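Local coordinates for protein antistasin (PDB 1SKZ) that is a leech inhibitor of serine proteases that potently blocks blood coagulation factor Xa, at residues C26-V31 and Y46-C51; C33-P38 and C51-E56. All blocks are in the same frame, centred on the assembly; numbering follows the deposited sequence.

Contact 1: C26-V31 and Y46-C51; sequences CTCSGV and YGCEFC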
ATOM      1  N   CYS A  26      14.468  -9.823   3.280  1.00 30.27           N
ATOM      2  CA  CYS A  26      14.497  -8.645   2.416  1.00 27.95           C
ATOM      3  C   CYS A  26      13.961  -8.951   1.039  1.00 28.29           C
ATOM      4  O   CYS A  26      14.728  -8.979   0.071  1.00 27.68           O
ATOM      5  CB  CYS A  26      15.923  -8.149   2.264  1.00 26.38           C
ATOM      6  SG  CYS A  26      16.584  -7.571   3.837  1.00 26.82           S
ATOM      7  N   THR A  27      12.664  -9.224   0.943  1.00 27.44           N
ATOM      8  CA  THR A  27      12.091  -9.623  -0.323  1.00 25.74           C
ATOM      9  C   THR A  27      11.200  -8.522  -0.875  1.00 25.05           C
ATOM     10  O   THR A  27      10.611  -8.668  -1.948  1.00 25.99           O
ATOM     11  CB  THR A  27      11.301 -10.885  -0.157  1.00 26.44           C
ATOM     12  OG1 THR A  27      10.412 -10.720   0.949  1.00 28.78           O
ATOM     13  CG2 THR A  27      12.242 -12.072   0.146  1.00 29.08           C
ATOM     14  N   CYS A  28      11.180  -7.383  -0.197  1.00 23.25           N
ATOM     15  CA  CYS A  28      10.262  -6.309  -0.557  1.00 21.72           C
ATOM     16  C   CYS A  28      11.008  -5.343  -1.412  1.00 23.56           C
ATOM     17  O   CYS A  28      12.222  -5.231  -1.276  1.00 24.54           O
ATOM     18  CB  CYS A  28       9.777  -5.576   0.704  1.00 19.72           C
ATOM     19  SG  CYS A  28       8.644  -6.562   1.715  1.00 16.04           S
ATOM     20  N   SER A  29      10.280  -4.540  -2.177  1.00 23.79           N
ATOM     21  CA  SER A  29      10.913  -3.563  -3.056  1.00 27.47           C
ATOM     22  C   SER A  29      11.346  -2.310  -2.309  1.00 29.05           C
ATOM     23  O   SER A  29      12.240  -1.568  -2.760  1.00 30.66           O
ATOM     24  CB  SER A  29       9.963  -3.173  -4.181  1.00 28.03           C
ATOM     25  OG  SER A  29       9.595  -4.320  -4.902  1.00 31.71           O
ATOM     26  N   GLY A  30      10.671  -2.034  -1.198  1.00 27.87           N
ATOM     27  CA  GLY A  30      10.875  -0.753  -0.549  1.00 30.66           C
ATOM     28  C   GLY A  30       9.919   0.347  -1.014  1.00 31.06           C
ATOM     29  O   GLY A  30       9.274   0.263  -2.080  1.00 28.70           O
ATOM     30  N   VAL A  31       9.809   1.365  -0.168  1.00 31.26           N
ATOM     31  CA  VAL A  31       8.925   2.501  -0.380  1.00 32.72           C
ATOM     32  C   VAL A  31       9.565   3.422  -1.438  1.00 32.18           C
ATOM     33  O   VAL A  31      10.757   3.712  -1.373  1.00 31.22           O
ATOM     34  CB  VAL A  31       8.728   3.247   0.971  1.00 33.34           C
ATOM     35  CG1 VAL A  31       7.891   4.501   0.793  1.00 34.49           C
ATOM     36  CG2 VAL A  31       8.102   2.301   1.981  1.00 34.54           C
ATOM     37  N   TYR A  46       0.852  -9.231   2.641  1.00 13.90           N
ATOM     38  CA  TYR A  46       2.003 -10.141   2.587  1.00 15.77           C
ATOM     39  C   TYR A  46       3.274  -9.559   3.171  1.00 15.57           C
ATOM     40  O   TYR A  46       4.299 -10.205   3.116  1.00 19.97           O
ATOM     41  CB  TYR A  46       2.245 -10.638   1.162  1.00 15.37           C
ATOM     42  CG  TYR A  46       1.212 -11.696   0.734  1.00 15.80           C
ATOM     43  CD1 TYR A  46       1.262 -12.999   1.263  1.00 13.24           C
ATOM     44  CD2 TYR A  46       0.138 -11.361  -0.113  1.00 13.53           C
ATOM     45  CE1 TYR A  46       0.273 -13.930   0.983  1.00 13.30           C
ATOM     46  CE2 TYR A  46      -0.866 -12.300  -0.405  1.00 15.47           C
ATOM     47  CZ  TYR A  46      -0.791 -13.587   0.159  1.00 13.59           C
ATOM     48  OH  TYR A  46      -1.790 -14.519  -0.078  1.00 13.15           O
ATOM     49  N   GLY A  47       3.216  -8.331   3.693  1.00 14.75           N
ATOM     50  CA  GLY A  47       4.259  -7.823   4.570  1.00 12.65           C
ATOM     51  C   GLY A  47       5.227  -6.760   4.077  1.00 12.35           C
ATOM     52  O   GLY A  47       6.202  -6.441   4.773  1.00 12.08           O
ATOM     53  N   CYS A  48       4.948  -6.165   2.917  1.00 12.77           N
ATOM     54  CA  CYS A  48       5.763  -5.065   2.384  1.00 12.94           C
ATOM     55  C   CYS A  48       5.157  -3.650   2.536  1.00 12.69           C
ATOM     56  O   CYS A  48       3.989  -3.415   2.210  1.00 11.46           O
ATOM     57  CB  CYS A  48       6.077  -5.319   0.894  1.00 13.73           C
ATOM     58  SG  CYS A  48       6.985  -6.864   0.589  1.00 18.06           S
ATOM     59  N   GLU A  49       5.977  -2.722   3.028  1.00 13.79           N
ATOM     60  CA  GLU A  49       5.638  -1.287   3.084  1.00 15.10           C
ATOM     61  C   GLU A  49       5.438  -0.653   1.701  1.00 14.92           C
ATOM     62  O   GLU A  49       6.119  -1.008   0.720  1.00 14.53           O
ATOM     63  CB  GLU A  49       6.724  -0.498   3.848  1.00 14.67           C
ATOM     64  CG  GLU A  49       6.619  -0.664   5.350  1.00 16.08           C
ATOM     65  CD  GLU A  49       7.629   0.146   6.135  1.00 17.92           C
ATOM     66  OE1 GLU A  49       8.676   0.463   5.571  1.00 19.63           O
ATOM     67  OE2 GLU A  49       7.375   0.450   7.331  1.00 19.12           O
ATOM     68  N   PHE A  50       4.504   0.282   1.635  1.00 12.54           N
ATOM     69  CA  PHE A  50       4.335   1.071   0.444  1.00 14.35           C
ATOM     70  C   PHE A  50       4.050   2.474   0.906  1.00 15.18           C
ATOM     71  O   PHE A  50       3.713   2.679   2.087  1.00 11.72           O
ATOM     72  CB  PHE A  50       3.196   0.512  -0.408  1.00 17.76           C
ATOM     73  CG  PHE A  50       3.510  -0.819  -0.974  1.00 22.78           C
ATOM     74  CD1 PHE A  50       4.547  -0.952  -1.908  1.00 26.21           C
ATOM     75  CD2 PHE A  50       2.937  -1.976  -0.421  1.00 23.63           C
ATOM     76  CE1 PHE A  50       5.032  -2.224  -2.272  1.00 27.41           C
ATOM     77  CE2 PHE A  50       3.391  -3.246  -0.774  1.00 24.61           C
ATOM     78  CZ  PHE A  50       4.442  -3.381  -1.700  1.00 28.09           C
ATOM     79  N   CYS A  51       4.140   3.427  -0.036  1.00 13.40           N
ATOM     80  CA  CYS A  51       4.099   4.852   0.303  1.00 13.34           C
ATOM     81  C   CYS A  51       2.678   5.383   0.509  1.00 14.42           C
ATOM     82  O   CYS A  51       2.187   6.233  -0.253  1.00 13.79           O
ATOM     83  CB  CYS A  51       4.811   5.692  -0.775  1.00 14.21           C
ATOM     84  SG  CYS A  51       5.026   7.411  -0.243  1.00 16.40           S
TER
HETATM   85  O   HOH W   1       8.674  -2.353   0.722  1.00 33.97           O
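The backbone runs 28-31 and 47-51, joined at Cys28 and Cys48, travel in nearly the same direction, 21° apart, with 5.5 Å between Cys28 CA and Cys48 CA and 4.9 Å between Val31 CA and Phe50 CA. This is part of the disulfide-rich antistasin-like fold, in which little regular secondary structure exists and covalent cross-links take over much of the work of a core. Here Cys28 SG joins Cys48 SG at 2.0 Å in a left-handed bridge (chi3 -83°). Both sulfurs stand beside their own backbone N, anti to the carbonyl carbon. Gly47, just before the bridge, has backbone angles at which a side chain would jam against the preceding carbonyl, so glycine suits the turn into Cys48.

At the other end Val31 reaches Glu49 with one methyl and Cys51 with the other. Its CG1, anti to the backbone N (chi1 176°), rests 3.7 Å from Cys51 CB, while CG2 sits 3.6 Å from Glu49 CB; the Val31 and Glu49 side chains cross obliquely. A beta-branched residue thus covers two neighbours at once, and Phe41 of strand 41-43 also touches it. An alanine here would probably open a gap above Cys51 CB and Glu49 CB, since both methyls that cover them would be gone. The ring of Phe50 stacks on Phe50 of the second subunit.

Between bridge and valine one water links the two backbones, donating to Glu49 O at 2.9 Å and accepting a weak bond from Gly30 N at 2.8 Å.

Contact 2: C33-P38 and C51-E56; sequences CRVHCP and CKCRLE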
ATOM      1  N   CYS A  33       9.357   6.428  -1.987  1.00 26.67           N
ATOM      2  CA  CYS A  33       9.205   7.819  -1.601  1.00 20.61           C
ATOM      3  C   CYS A  33       9.935   8.078  -0.291  1.00 21.51           C
ATOM      4  O   CYS A  33      10.375   7.137   0.406  1.00 20.96           O
ATOM      5  CB  CYS A  33       7.734   8.157  -1.422  1.00 19.34           C
ATOM      6  SG  CYS A  33       7.027   7.513   0.140  1.00 17.06           S
ATOM      7  N   ARG A  34       9.881   9.345   0.112  1.00 21.82           N
ATOM      8  CA  ARG A  34      10.479   9.840   1.343  1.00 24.67           C
ATOM      9  C   ARG A  34       9.456  10.647   2.145  1.00 21.05           C
ATOM     10  O   ARG A  34       9.827  11.539   2.910  1.00 22.55           O
ATOM     11  CB  ARG A  34      11.684  10.745   1.020  1.00 28.95           C
ATOM     12  CG  ARG A  34      12.855  10.033   0.354  1.00 33.72           C
ATOM     13  CD  ARG A  34      13.966  11.027   0.088  1.00 39.65           C
ATOM     14  NE  ARG A  34      14.844  10.624  -1.014  1.00 45.62           N
ATOM     15  CZ  ARG A  34      15.967  11.260  -1.350  1.00 47.38           C
ATOM     16  NH1 ARG A  34      16.411  12.276  -0.611  1.00 48.89           N
ATOM     17  NH2 ARG A  34      16.676  10.841  -2.389  1.00 49.06           N
ATOM     18  N   VAL A  35       8.184  10.308   1.994  1.00 17.26           N
ATOM     19  CA  VAL A  35       7.129  10.878   2.825  1.00 15.06           C
ATOM     20  C   VAL A  35       7.384  10.589   4.321  1.00 14.39           C
ATOM     21  O   VAL A  35       7.773   9.468   4.682  1.00 12.43           O
ATOM     22  CB  VAL A  35       5.737  10.305   2.386  1.00 13.70           C
ATOM     23  CG1 VAL A  35       4.627  10.702   3.355  1.00 12.97           C
ATOM     24  CG2 VAL A  35       5.407  10.820   0.985  1.00 14.49           C
ATOM     25  N   HIS A  36       7.267  11.636   5.150  1.00 14.60           N
ATOM     26  CA  HIS A  36       7.013  11.487   6.595  1.00 15.00           C
ATOM     27  C   HIS A  36       5.600  10.996   6.989  1.00 14.81           C
ATOM     28  O   HIS A  36       4.601  11.698   6.853  1.00 14.88           O
ATOM     29  CB  HIS A  36       7.287  12.811   7.322  1.00 16.63           C
ATOM     30  CG  HIS A  36       7.246  12.690   8.816  1.00 15.97           C
ATOM     31  ND1 HIS A  36       8.181  11.961   9.526  1.00 15.64           N
ATOM     32  CD2 HIS A  36       6.291  13.039   9.712  1.00 15.44           C
ATOM     33  CE1 HIS A  36       7.800  11.864  10.787  1.00 15.25           C
ATOM     34  NE2 HIS A  36       6.656  12.499  10.926  1.00 15.29           N
ATOM     35  N   CYS A  37       5.529   9.788   7.523  1.00 14.58           N
ATOM     36  CA  CYS A  37       4.284   9.238   8.043  1.00 14.50           C
ATOM     37  C   CYS A  37       4.381   9.085   9.566  1.00 17.03           C
ATOM     38  O   CYS A  37       5.159   8.260  10.071  1.00 15.74           O
ATOM     39  CB  CYS A  37       4.027   7.886   7.424  1.00 12.51           C
ATOM     40  SG  CYS A  37       3.683   7.936   5.629  1.00 13.99           S
ATOM     41  N   PRO A  38       3.640   9.925  10.312  1.00 18.23           N
ATOM     42  CA  PRO A  38       3.614   9.913  11.782  1.00 17.76           C
ATOM     43  C   PRO A  38       3.391   8.550  12.403  1.00 18.19           C
ATOM     44  O   PRO A  38       3.955   8.266  13.446  1.00 22.51           O
ATOM     45  CB  PRO A  38       2.476  10.867  12.141  1.00 19.43           C
ATOM     46  CG  PRO A  38       2.233  11.689  10.943  1.00 19.00           C
ATOM     47  CD  PRO A  38       2.715  10.930   9.745  1.00 18.52           C
ATOM     48  N   CYS A  51       4.140   3.427  -0.036  1.00 13.40           N
ATOM     49  CA  CYS A  51       4.099   4.852   0.303  1.00 13.34           C
ATOM     50  C   CYS A  51       2.678   5.383   0.509  1.00 14.42           C
ATOM     51  O   CYS A  51       2.187   6.233  -0.253  1.00 13.79           O
ATOM     52  CB  CYS A  51       4.811   5.692  -0.775  1.00 14.21           C
ATOM     53  SG  CYS A  51       5.026   7.411  -0.243  1.00 16.40           S
ATOM     54  N   LYS A  52       2.045   4.934   1.582  1.00 13.71           N
ATOM     55  CA  LYS A  52       0.784   5.498   2.051  1.00 12.84           C
ATOM     56  C   LYS A  52       0.916   5.459   3.580  1.00 13.87           C
ATOM     57  O   LYS A  52       1.256   4.399   4.131  1.00 13.96           O
ATOM     58  CB  LYS A  52      -0.395   4.593   1.612  1.00 12.94           C
ATOM     59  CG  LYS A  52      -1.799   5.129   2.013  1.00 15.06           C
ATOM     60  CD  LYS A  52      -2.960   4.304   1.419  1.00 16.91           C
ATOM     61  CE  LYS A  52      -4.193   5.186   1.200  1.00 19.43           C
ATOM     62  NZ  LYS A  52      -4.008   5.983  -0.132  1.00 21.14           N
ATOM     63  N   CYS A  53       0.545   6.539   4.267  1.00 11.83           N
ATOM     64  CA  CYS A  53       0.604   6.568   5.735  1.00 12.55           C
ATOM     65  C   CYS A  53      -0.532   5.805   6.433  1.00 13.25           C
ATOM     66  O   CYS A  53      -1.668   5.774   5.949  1.00 12.41           O
ATOM     67  CB  CYS A  53       0.624   8.004   6.223  1.00 10.64           C
ATOM     68  SG  CYS A  53       1.955   9.014   5.506  1.00 13.32           S
ATOM     69  N   ARG A  54      -0.163   5.042   7.464  1.00 13.79           N
ATOM     70  CA  ARG A  54      -1.112   4.415   8.383  1.00 15.23           C
ATOM     71  C   ARG A  54      -1.977   5.474   9.032  1.00 16.78           C
ATOM     72  O   ARG A  54      -1.476   6.521   9.456  1.00 14.95           O
ATOM     73  CB  ARG A  54      -0.357   3.708   9.518  1.00 18.10           C
ATOM     74  CG  ARG A  54       0.189   2.354   9.187  1.00 21.74           C
ATOM     75  CD  ARG A  54       0.697   1.706  10.450  1.00 25.39           C
ATOM     76  NE  ARG A  54       1.711   0.744  10.068  1.00 31.28           N
ATOM     77  CZ  ARG A  54       1.449  -0.541   9.842  1.00 33.18           C
ATOM     78  NH1 ARG A  54       0.308  -1.054  10.311  1.00 32.71           N
ATOM     79  NH2 ARG A  54       2.389  -1.338   9.318  1.00 31.86           N
ATOM     80  N   LEU A  55      -3.225   5.125   9.297  1.00 19.19           N
ATOM     81  CA  LEU A  55      -4.096   6.055   9.989  1.00 24.11           C
ATOM     82  C   LEU A  55      -3.949   5.969  11.521  1.00 25.48           C
ATOM     83  O   LEU A  55      -4.032   6.980  12.192  1.00 27.88           O
ATOM     84  CB  LEU A  55      -5.557   5.850   9.526  1.00 27.25           C
ATOM     85  CG  LEU A  55      -5.972   6.069   8.039  1.00 28.69           C
ATOM     86  CD1 LEU A  55      -5.396   7.342   7.476  1.00 29.56           C
ATOM     87  CD2 LEU A  55      -5.484   4.900   7.185  1.00 32.51           C
ATOM     88  N   GLU A  56      -3.492   4.834  12.039  1.00 27.69           N
ATOM     89  CA  GLU A  56      -3.275   4.661  13.480  1.00 30.56           C
ATOM     90  C   GLU A  56      -1.991   3.851  13.702  1.00 30.85           C
ATOM     91  O   GLU A  56      -1.445   3.292  12.752  1.00 32.23           O
ATOM     92  CB  GLU A  56      -4.455   3.925  14.113  1.00 34.21           C
ATOM     93  CG  GLU A  56      -5.845   4.477  13.750  1.00 38.71           C
ATOM     94  CD  GLU A  56      -6.235   5.734  14.531  1.00 41.70           C
ATOM     95  OE1 GLU A  56      -6.230   5.685  15.779  1.00 43.90           O
ATOM     96  OE2 GLU A  56      -6.636   6.748  13.903  1.00 44.28           O
TER
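Val35 lays its two methyls over two different disulfides: CG2 lies 3.6 Å from Cys51 SG, and CG1 lies 3.8 Å from Cys53 SG. The segment 33-38 is the reactive-site loop of the first antistasin-like domain, with the reactive bond placed between Arg34 and Val35. Its attachment to 51-56 is made chiefly by two disulfides and the methyls of Val35, with no direct hydrogen bond between the segments.

The two bridges differ in hand. Cys33 SG meets Cys51 SG at 2.0 Å in a right-handed disulfide (chi3 95°). The Cys33 sulfur stands in the crowded position between its backbone N and carbonyl carbon (chi1 76°), which turns it to Cys51. Cys37 SG and Cys53 SG, also 2.0 Å apart, form a left-handed bridge (chi3 -69°), with each sulfur beside its own backbone N. The bridges at Cys33, just before Arg34, and at Cys37, two residues after Val35, would probably restrain the loop, consistent with the exposed loop of canonical inhibitors. The reactive-bond pair is altered in this structure, and the valine present sets one methyl against each bridge.

Arg34, by contrast, has its CB turned away from 51-56, and its side chain makes no contact with that segment; a basic residue on the N-terminal side of the scissile bond agrees with the preference of factor Xa for arginine. Arg34 packs on Pro110 of the second subunit, while Lys52 NZ donates to Arg43 O of that subunit. Backbone hydrogen bonds pair Lys52 with Gln42 and Arg54 with Gly40, tying 51-56 to the region of strand 41-43.

Peptide groups also line the Cys37-Cys53 bridge: His36 O lies 4.0 Å from Cys53 SG, and Cys37 SG lies 4.2 Å from Lys52 C.

From the N terminus, 26-31 comes first, tied back to the start of the chain by the Cys13-Cys26 disulfide, and the reactive-site loop 33-38 soon follows. The chain then passes through strand 41-43 and returns along 46-51 and 51-56. Contact 1 closes the loop from Cys28 to Cys48; contact 2 closes those from Cys33 to Cys51 and from Cys37 to Cys53, which cross each other. The two contacts also cross rather than nest, first segment pairing with third and second with fourth, and Cys51 belongs to both. Together the bridges fasten 26-31 and the reactive-site loop to the chain around strand 49-50. Both contacts border the second subunit.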